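PDB 2OBM: EscN from Escherichia coli O127:H6, which is a P-loop nucleotide-binding protein of the ATP synthase alpha/beta family, probably a component of a type III secretion system. Local coordinates for residues Glu253-Ala258 and Phe324-Thr329; Gly64-Gly69 and Glu283-Ile288. The protein carries 1 engineered substitution. All coordinates share one frame; numbering follows the deposited sequence. Where two conformers were deposited one is given.

Contact 1 (Glu253-Ala258 and Phe324-Thr329). With ADP (adenosine-5'-diphosphate), chain C.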
ATOM      1  N   GLU A 253      -1.838 -20.476   5.817  1.00 34.25           N
ATOM      2  CA  GLU A 253      -2.971 -21.204   5.254  0.50 33.45           C
ATOM      3  C   GLU A 253      -2.943 -21.118   3.732  1.00 32.97           C
ATOM      4  O   GLU A 253      -3.845 -21.603   3.069  1.00 33.78           O
ATOM      5  CB  GLU A 253      -4.306 -20.629   5.755  0.50 33.37           C
ATOM      6  CG  GLU A 253      -4.624 -20.836   7.235  0.50 33.52           C
ATOM      7  CD  GLU A 253      -5.923 -20.153   7.657  0.50 33.51           C
ATOM      8  OE1 GLU A 253      -6.952 -20.339   6.975  0.50 33.55           O
ATOM      9  OE2 GLU A 253      -5.926 -19.429   8.677  0.50 33.84           O
ATOM     10  N   ASN A 254      -1.919 -20.482   3.178  1.00 32.89           N
ATOM     11  CA  ASN A 254      -1.897 -20.231   1.733  1.00 31.93           C
ATOM     12  C   ASN A 254      -3.112 -19.404   1.302  1.00 30.86           C
ATOM     13  O   ASN A 254      -3.574 -19.451   0.151  1.00 30.30           O
ATOM     14  CB  ASN A 254      -1.804 -21.549   0.953  1.00 32.83           C
ATOM     15  CG  ASN A 254      -0.417 -22.111   0.972  1.00 32.97           C
ATOM     16  OD1 ASN A 254       0.548 -21.379   0.782  1.00 33.10           O
ATOM     17  ND2 ASN A 254      -0.298 -23.408   1.228  1.00 33.75           N
ATOM     18  N   HIS A 255      -3.621 -18.646   2.260  1.00 28.90           N
ATOM     19  CA  HIS A 255      -4.688 -17.699   2.023  1.00 27.47           C
ATOM     20  C   HIS A 255      -4.071 -16.360   1.584  1.00 27.24           C
ATOM     21  O   HIS A 255      -3.481 -15.633   2.385  1.00 26.86           O
ATOM     22  CB  HIS A 255      -5.518 -17.597   3.303  1.00 26.43           C
ATOM     23  CG  HIS A 255      -6.552 -16.525   3.289  1.00 26.42           C
ATOM     24  ND1 HIS A 255      -7.824 -16.719   3.780  1.00 26.28           N
ATOM     25  CD2 HIS A 255      -6.490 -15.226   2.904  1.00 26.52           C
ATOM     26  CE1 HIS A 255      -8.508 -15.594   3.683  1.00 26.63           C
ATOM     27  NE2 HIS A 255      -7.725 -14.674   3.146  1.00 26.64           N
ATOM     28  N   PHE A 256      -4.193 -16.057   0.290  1.00 26.92           N
ATOM     29  CA  PHE A 256      -3.604 -14.856  -0.294  1.00 26.68           C
ATOM     30  C   PHE A 256      -4.614 -14.074  -1.119  1.00 25.77           C
ATOM     31  O   PHE A 256      -5.411 -14.670  -1.827  1.00 24.71           O
ATOM     32  CB  PHE A 256      -2.391 -15.203  -1.173  1.00 26.61           C
ATOM     33  CG  PHE A 256      -1.212 -15.732  -0.396  1.00 27.22           C
ATOM     34  CD1 PHE A 256      -0.562 -14.923   0.542  1.00 27.02           C
ATOM     35  CD2 PHE A 256      -0.764 -17.034  -0.587  1.00 26.93           C
ATOM     36  CE1 PHE A 256       0.505 -15.397   1.272  1.00 26.72           C
ATOM     37  CE2 PHE A 256       0.313 -17.524   0.143  1.00 27.21           C
ATOM     38  CZ  PHE A 256       0.950 -16.710   1.071  1.00 27.41           C
ATOM     39  N   PRO A 257      -4.580 -12.725  -1.028  1.00 25.28           N
ATOM     40  CA  PRO A 257      -3.726 -11.942  -0.128  1.00 24.47           C
ATOM     41  C   PRO A 257      -4.034 -12.234   1.333  1.00 23.80           C
ATOM     42  O   PRO A 257      -5.187 -12.448   1.689  1.00 23.67           O
ATOM     43  CB  PRO A 257      -4.118 -10.490  -0.437  1.00 24.58           C
ATOM     44  CG  PRO A 257      -4.779 -10.532  -1.756  1.00 24.79           C
ATOM     45  CD  PRO A 257      -5.417 -11.865  -1.888  1.00 24.78           C
ATOM     46  N   ALA A 258      -3.005 -12.202   2.173  1.00 23.06           N
ATOM     47  CA  ALA A 258      -3.110 -12.630   3.559  1.00 22.66           C
ATOM     48  C   ALA A 258      -3.683 -11.552   4.471  1.00 22.88           C
ATOM     49  O   ALA A 258      -3.215 -11.377   5.593  1.00 22.52           O
ATOM     50  CB  ALA A 258      -1.732 -13.077   4.063  1.00 23.36           C
ATOM     51  N   PHE A 324     -13.972 -15.072  -2.797  1.00 29.86           N
ATOM     52  CA  PHE A 324     -14.030 -13.621  -2.948  1.00 28.32           C
ATOM     53  C   PHE A 324     -12.780 -12.940  -2.349  1.00 27.22           C
ATOM     54  O   PHE A 324     -12.076 -12.235  -3.053  1.00 27.03           O
ATOM     55  CB  PHE A 324     -15.326 -13.077  -2.339  1.00 27.46           C
ATOM     56  CG  PHE A 324     -15.442 -11.558  -2.354  1.00 27.79           C
ATOM     57  CD1 PHE A 324     -15.756 -10.879  -3.522  1.00 26.96           C
ATOM     58  CD2 PHE A 324     -15.282 -10.820  -1.186  1.00 27.76           C
ATOM     59  CE1 PHE A 324     -15.879  -9.509  -3.536  1.00 26.04           C
ATOM     60  CE2 PHE A 324     -15.399  -9.429  -1.200  1.00 27.17           C
ATOM     61  CZ  PHE A 324     -15.710  -8.782  -2.372  1.00 26.82           C
ATOM     62  N   ILE A 325     -12.484 -13.175  -1.074  1.00 26.74           N
ATOM     63  CA  ILE A 325     -11.336 -12.503  -0.438  1.00 27.46           C
ATOM     64  C   ILE A 325      -9.968 -13.008  -0.884  1.00 27.57           C
ATOM     65  O   ILE A 325      -9.045 -12.211  -1.040  1.00 26.78           O
ATOM     66  CB  ILE A 325     -11.392 -12.506   1.099  1.00 27.53           C
ATOM     67  CG1 ILE A 325     -11.441 -13.940   1.644  1.00 27.56           C
ATOM     68  CG2 ILE A 325     -12.524 -11.607   1.584  1.00 27.99           C
ATOM     69  CD1 ILE A 325     -11.594 -14.026   3.182  1.00 28.14           C
ATOM     70  N   GLN A 326      -9.839 -14.320  -1.091  1.00 27.93           N
ATOM     71  CA  GLN A 326      -8.641 -14.871  -1.712  1.00 29.20           C
ATOM     72  C   GLN A 326      -8.633 -14.535  -3.214  1.00 29.80           C
ATOM     73  O   GLN A 326      -9.685 -14.480  -3.855  1.00 29.82           O
ATOM     74  CB  GLN A 326      -8.526 -16.374  -1.455  1.00 29.55           C
ATOM     75  CG  GLN A 326      -8.606 -16.749   0.017  1.00 29.69           C
ATOM     76  CD  GLN A 326      -8.425 -18.242   0.269  1.00 30.23           C
ATOM     77  OE1 GLN A 326      -8.935 -18.787   1.255  1.00 30.33           O
ATOM     78  NE2 GLN A 326      -7.694 -18.907  -0.610  1.00 31.26           N
ATOM     79  N   GLN A 327      -7.452 -14.277  -3.767  1.00 30.15           N
ATOM     80  CA  GLN A 327      -7.357 -13.795  -5.138  1.00 30.81           C
ATOM     81  C   GLN A 327      -5.949 -14.003  -5.677  1.00 32.63           C
ATOM     82  O   GLN A 327      -4.982 -13.475  -5.127  1.00 33.65           O
ATOM     83  CB  GLN A 327      -7.737 -12.316  -5.187  1.00 29.94           C
ATOM     84  CG  GLN A 327      -7.696 -11.675  -6.551  1.00 29.64           C
ATOM     85  CD  GLN A 327      -8.317 -10.283  -6.556  1.00 29.43           C
ATOM     86  OE1 GLN A 327      -8.811  -9.807  -5.536  1.00 29.53           O
ATOM     87  NE2 GLN A 327      -8.273  -9.621  -7.701  1.00 29.06           N
ATOM     88  N   SER A 328      -5.820 -14.774  -6.751  1.00 34.22           N
ATOM     89  CA  SER A 328      -4.498 -15.036  -7.303  1.00 35.91           C
ATOM     90  C   SER A 328      -3.966 -13.878  -8.144  1.00 36.26           C
ATOM     91  O   SER A 328      -4.710 -13.004  -8.565  1.00 35.50           O
ATOM     92  CB  SER A 328      -4.454 -16.372  -8.064  1.00 36.92           C
ATOM     93  OG  SER A 328      -5.482 -16.470  -9.027  1.00 37.54           O
ATOM     94  N   THR A 329      -2.659 -13.900  -8.368  1.00 38.72           N
ATOM     95  CA  THR A 329      -1.912 -12.789  -8.955  1.00 41.44           C
ATOM     96  C   THR A 329      -2.418 -12.335 -10.327  1.00 43.39           C
ATOM     97  O   THR A 329      -2.301 -11.166 -10.675  1.00 44.20           O
ATOM     98  CB  THR A 329      -0.403 -13.135  -9.046  1.00 41.68           C
ATOM     99  OG1 THR A 329       0.008 -13.849  -7.865  1.00 42.01           O
ATOM    100  CG2 THR A 329       0.428 -11.876  -9.180  1.00 41.85           C
TER
HETATM  101  PB  ADP C 600       7.085 -11.615   0.132  1.00 65.77           P
HETATM  102  O1B ADP C 600       7.865 -12.447   1.130  0.75 65.84           O
HETATM  103  O2B ADP C 600       6.351 -10.375   0.590  0.75 65.17           O
HETATM  104  O3B ADP C 600       8.102 -11.167  -1.040  0.75 65.60           O
HETATM  105  PA  ADP C 600       5.773 -12.657  -2.184  1.00 63.56           P
HETATM  106  O1A ADP C 600       4.948 -11.458  -2.570  0.75 63.79           O
HETATM  107  O2A ADP C 600       7.061 -12.943  -2.922  0.75 63.99           O
HETATM  108  O3A ADP C 600       6.048 -12.621  -0.592  0.75 64.64           O
HETATM  109  O5' ADP C 600       4.847 -13.967  -2.292  0.75 63.22           O
HETATM  110  C5' ADP C 600       5.245 -15.164  -1.626  0.75 62.20           C
HETATM  111  C4' ADP C 600       4.947 -16.364  -2.515  0.75 61.47           C
HETATM  112  O4' ADP C 600       3.702 -16.935  -2.112  0.75 60.87           O
HETATM  113  C3' ADP C 600       4.801 -15.978  -3.981  0.75 61.20           C
HETATM  114  O3' ADP C 600       5.988 -16.248  -4.731  0.75 61.37           O
HETATM  115  C2' ADP C 600       3.624 -16.796  -4.475  0.75 61.12           C
HETATM  116  O2' ADP C 600       4.027 -18.054  -5.035  0.75 61.31           O
HETATM  117  C1' ADP C 600       2.802 -17.034  -3.222  0.75 60.52           C
HETATM  118  N9  ADP C 600       1.756 -15.979  -3.177  1.00 60.15           N
HETATM  119  C8  ADP C 600       1.736 -14.887  -2.388  1.00 60.02           C
HETATM  120  N7  ADP C 600       0.628 -14.142  -2.624  1.00 60.03           N
HETATM  121  C5  ADP C 600      -0.085 -14.755  -3.592  1.00 60.03           C
HETATM  122  C6  ADP C 600      -1.356 -14.506  -4.320  1.00 60.05           C
HETATM  123  N6  ADP C 600      -2.126 -13.418  -4.071  1.00 60.01           N
HETATM  124  N1  ADP C 600      -1.727 -15.409  -5.251  1.00 60.19           N
HETATM  125  C2  ADP C 600      -0.985 -16.496  -5.527  1.00 60.19           C
HETATM  126  N3  ADP C 600       0.174 -16.782  -4.907  1.00 60.12           N
HETATM  127  C4  ADP C 600       0.669 -15.965  -3.949  1.00 59.95           C
HETATM  128  O   HOH W   1      -7.607 -11.248   1.285  1.00 23.04           O

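Contact 2 (Gly64-Gly69 and Glu283-Ile288)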
ATOM      1  N   GLY A  64     -13.791  -4.315  -2.037  1.00 23.05           N
ATOM      2  CA  GLY A  64     -15.072  -4.752  -1.464  1.00 23.41           C
ATOM      3  C   GLY A  64     -15.323  -4.351  -0.016  1.00 24.01           C
ATOM      4  O   GLY A  64     -16.414  -3.881   0.323  1.00 23.57           O
ATOM      5  N   LEU A  65     -14.308  -4.507   0.841  1.00 24.48           N
ATOM      6  CA  LEU A  65     -14.512  -4.468   2.301  1.00 23.98           C
ATOM      7  C   LEU A  65     -13.798  -3.351   3.046  1.00 24.61           C
ATOM      8  O   LEU A  65     -14.101  -3.103   4.212  1.00 25.51           O
ATOM      9  CB  LEU A  65     -14.054  -5.792   2.919  1.00 24.19           C
ATOM     10  CG  LEU A  65     -14.615  -7.113   2.390  1.00 23.93           C
ATOM     11  CD1 LEU A  65     -14.025  -8.291   3.142  1.00 22.46           C
ATOM     12  CD2 LEU A  65     -16.147  -7.105   2.470  1.00 23.33           C
ATOM     13  N   LEU A  66     -12.846  -2.697   2.389  1.00 23.85           N
ATOM     14  CA  LEU A  66     -11.945  -1.752   3.036  1.00 23.88           C
ATOM     15  C   LEU A  66     -11.625  -0.684   2.015  1.00 23.67           C
ATOM     16  O   LEU A  66     -10.468  -0.352   1.805  1.00 24.28           O
ATOM     17  CB  LEU A  66     -10.636  -2.456   3.452  1.00 23.70           C
ATOM     18  CG  LEU A  66     -10.746  -3.697   4.346  1.00 23.86           C
ATOM     19  CD1 LEU A  66      -9.506  -4.622   4.229  1.00 24.37           C
ATOM     20  CD2 LEU A  66     -10.990  -3.268   5.783  1.00 23.09           C
ATOM     21  N   THR A  67     -12.667  -0.175   1.370  1.00 24.10           N
ATOM     22  CA  THR A  67     -12.559   0.624   0.146  1.00 23.84           C
ATOM     23  C   THR A  67     -11.710   1.867   0.322  1.00 24.31           C
ATOM     24  O   THR A  67     -11.870   2.597   1.303  1.00 23.71           O
ATOM     25  CB  THR A  67     -13.955   1.004  -0.374  1.00 23.57           C
ATOM     26  OG1 THR A  67     -14.750  -0.185  -0.415  1.00 23.07           O
ATOM     27  CG2 THR A  67     -13.896   1.613  -1.779  1.00 23.22           C
ATOM     28  N   CYS A  68     -10.788   2.075  -0.626  1.00 24.74           N
ATOM     29  CA  CYS A  68      -9.893   3.229  -0.603  1.00 24.60           C
ATOM     30  C   CYS A  68     -10.531   4.451  -1.249  1.00 24.53           C
ATOM     31  O   CYS A  68     -11.501   4.339  -2.002  1.00 23.88           O
ATOM     32  CB  CYS A  68      -8.575   2.915  -1.320  1.00 24.68           C
ATOM     33  SG  CYS A  68      -7.605   1.598  -0.569  1.00 24.63           S
ATOM     34  N   GLY A  69      -9.966   5.618  -0.948  1.00 24.42           N
ATOM     35  CA  GLY A  69     -10.444   6.858  -1.531  1.00 25.38           C
ATOM     36  C   GLY A  69      -9.339   7.608  -2.247  1.00 25.62           C
ATOM     37  O   GLY A  69      -8.178   7.559  -1.832  1.00 25.88           O
ATOM     38  N   GLU A 283     -21.715  -7.189   6.726  1.00 34.37           N
ATOM     39  CA  GLU A 283     -22.225  -8.531   6.936  1.00 35.48           C
ATOM     40  C   GLU A 283     -21.201  -9.554   6.465  1.00 34.81           C
ATOM     41  O   GLU A 283     -21.072 -10.638   7.052  1.00 35.33           O
ATOM     42  CB  GLU A 283     -23.589  -8.778   6.268  1.00 36.55           C
ATOM     43  CG  GLU A 283     -24.245 -10.084   6.787  1.00 38.19           C
ATOM     44  CD  GLU A 283     -25.476 -10.528   6.015  1.00 38.79           C
ATOM     45  OE1 GLU A 283     -25.930  -9.794   5.104  1.00 40.55           O
ATOM     46  OE2 GLU A 283     -26.005 -11.621   6.337  1.00 39.85           O
ATOM     47  N   CYS A 284     -20.474  -9.222   5.400  1.00 32.31           N
ATOM     48  CA  CYS A 284     -19.382 -10.088   4.975  1.00 31.49           C
ATOM     49  C   CYS A 284     -18.346 -10.244   6.087  1.00 31.76           C
ATOM     50  O   CYS A 284     -17.893 -11.352   6.367  1.00 30.95           O
ATOM     51  CB  CYS A 284     -18.710  -9.573   3.710  1.00 29.84           C
ATOM     52  SG  CYS A 284     -17.693 -10.845   2.968  1.00 29.26           S
ATOM     53  N   LYS A 285     -17.979  -9.126   6.707  1.00 32.49           N
ATOM     54  CA  LYS A 285     -17.006  -9.127   7.793  1.00 34.14           C
ATOM     55  C   LYS A 285     -17.461  -9.988   8.978  1.00 35.55           C
ATOM     56  O   LYS A 285     -16.679 -10.754   9.546  1.00 35.78           O
ATOM     57  CB  LYS A 285     -16.710  -7.691   8.242  1.00 34.21           C
ATOM     58  CG  LYS A 285     -15.800  -6.925   7.278  1.00 34.23           C
ATOM     59  CD  LYS A 285     -15.673  -5.477   7.676  1.00 34.76           C
ATOM     60  CE  LYS A 285     -15.579  -4.602   6.443  1.00 36.07           C
ATOM     61  NZ  LYS A 285     -15.307  -3.169   6.740  1.00 37.23           N
ATOM     62  N   LYS A 286     -18.730  -9.871   9.348  1.00 37.41           N
ATOM     63  CA  LYS A 286     -19.271 -10.714  10.409  1.00 38.49           C
ATOM     64  C   LYS A 286     -19.207 -12.198  10.025  1.00 38.74           C
ATOM     65  O   LYS A 286     -18.686 -13.002  10.779  1.00 39.24           O
ATOM     66  CB  LYS A 286     -20.672 -10.241  10.805  1.00 39.33           C
ATOM     67  CG  LYS A 286     -20.609  -8.910  11.558  1.00 39.82           C
ATOM     68  CD  LYS A 286     -21.848  -8.029  11.364  1.00 40.79           C
ATOM     69  CE  LYS A 286     -21.543  -6.562  11.717  1.00 40.71           C
ATOM     70  NZ  LYS A 286     -22.727  -5.659  11.535  1.00 40.72           N
ATOM     71  N   LEU A 287     -19.672 -12.551   8.833  1.00 39.22           N
ATOM     72  CA  LEU A 287     -19.616 -13.946   8.374  1.00 40.06           C
ATOM     73  C   LEU A 287     -18.191 -14.524   8.305  1.00 41.01           C
ATOM     74  O   LEU A 287     -17.996 -15.733   8.503  1.00 41.41           O
ATOM     75  CB  LEU A 287     -20.317 -14.109   7.019  1.00 39.78           C
ATOM     76  CG  LEU A 287     -21.798 -13.722   6.903  1.00 40.23           C
ATOM     77  CD1 LEU A 287     -22.200 -13.546   5.443  1.00 39.59           C
ATOM     78  CD2 LEU A 287     -22.696 -14.752   7.575  1.00 40.44           C
ATOM     79  N   ILE A 288     -17.202 -13.677   8.003  1.00 41.35           N
ATOM     80  CA  ILE A 288     -15.789 -14.073   8.135  1.00 41.48           C
ATOM     81  C   ILE A 288     -15.370 -14.317   9.602  1.00 41.91           C
ATOM     82  O   ILE A 288     -14.730 -15.324   9.912  1.00 42.35           O
ATOM     83  CB  ILE A 288     -14.820 -13.061   7.468  1.00 41.15           C
ATOM     84  CG1 ILE A 288     -15.019 -13.054   5.945  1.00 41.08           C
ATOM     85  CG2 ILE A 288     -13.373 -13.415   7.793  1.00 40.70           C
ATOM     86  CD1 ILE A 288     -14.282 -11.953   5.209  1.00 40.51           C
TER

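Contact 1 (Glu253-Ala258 and Phe324-Thr329)
Q326, the first residue past the end of helix 310-325, lays its side chain across the ring of H255. With its first torsion at -53°, CG is turned away from the carbonyl carbon and the chain runs on extended. Q326 CB starts 3.6 Å from F256 O. Q326 CG then sits over the middle of the imidazole, 3.7 Å from the H255 ring centroid and almost exactly on the ring normal, a CH-pi contact. Beyond it the amide plane is tilted 38° to the ring, and OE1 comes near H255 ND1 at an angle too poor for a hydrogen bond; OE1 has instead a weak bond from Q322. I325 CD1 meets the same ring at its edge, 3.5 Å from H255 CE1.

Beside this packing, Q327 N donates to F256 O at 2.8 Å. In this P-loop fold both segments line the adenine end of the bound ADP: the F256 ring lies against the base, with F256 CG 3.3 Å from ADP N7, while ADP N6 donates to Q327 O at 3.0 Å. The side-chain amide of Q327 bonds to G58 O through NE2 and to R60 N through OE1, which would help hold the segment in place. P257, preceded by a cis peptide, sets CD against the Q327 backbone, and a water donates to both P257 O and I325 O.

Contact 2 (Gly64-Gly69 and Glu283-Ile288)
The polar part of this contact is one hydrogen bond, from K285 NZ to L65 O at 2.8 Å. The ammonium group approaches nearly head-on to the carbonyl, with a C=O...N angle of 163°. To get there the lysine leaves helix 275-289 with CG turned away from its own carbonyl carbon and bends at chi3 (-145°), which carries the amine to the C-terminal end of helix 60-65. L66 is the first residue there to leave helical geometry, so the positive charge meets a carbonyl of the last helical residue and would probably interact favourably with the helix dipole.

The contact joins helix 60-65, in the nucleotide-binding part of the chain, to helix 275-289 of the C-terminal helical part, by setting the end of one helix against the flank of another.

Apolar packing comes mainly from L65, whose CB points toward the second helix. L65 CB lies 4.0 Å from K285 CE, so the aliphatic part of the lysine packs beside the side chain of the residue whose carbonyl it hydrogen-bonds. The two methyls then divide: L65 CD2 rests 3.8 Å from C284 CB, with SG slightly farther off, whereas L65 CD1 reaches I288 CD1 at 4.2 Å. C284 and I288, one helical turn apart, thus receive different branches of the same side chain. L342 of helix 335-345 touches both L65 and C284, and I325 packs on L65 as well.

Both contacts join the nucleotide-binding part of the chain to the C-terminal helical part, and their centres lie 15 Å apart. They meet through I325, whose CD1 is 4.0 Å from I288 CD1 and whose CG2 is equally close to L65 CD1, so the end of helix 310-325 belongs to both neighbourhoods. Contact 2 is buried and mostly aliphatic, with a single lysine-to-carbonyl bond from the partly exposed K285. Contact 1 is only partly buried and more polar, mixing a loop-to-loop backbone bond, a shared water and ring packing. Contact 1 also borders ADP directly, whereas contact 2 sets the end of helix 60-65 against helix 275-289 and does not touch the nucleotide.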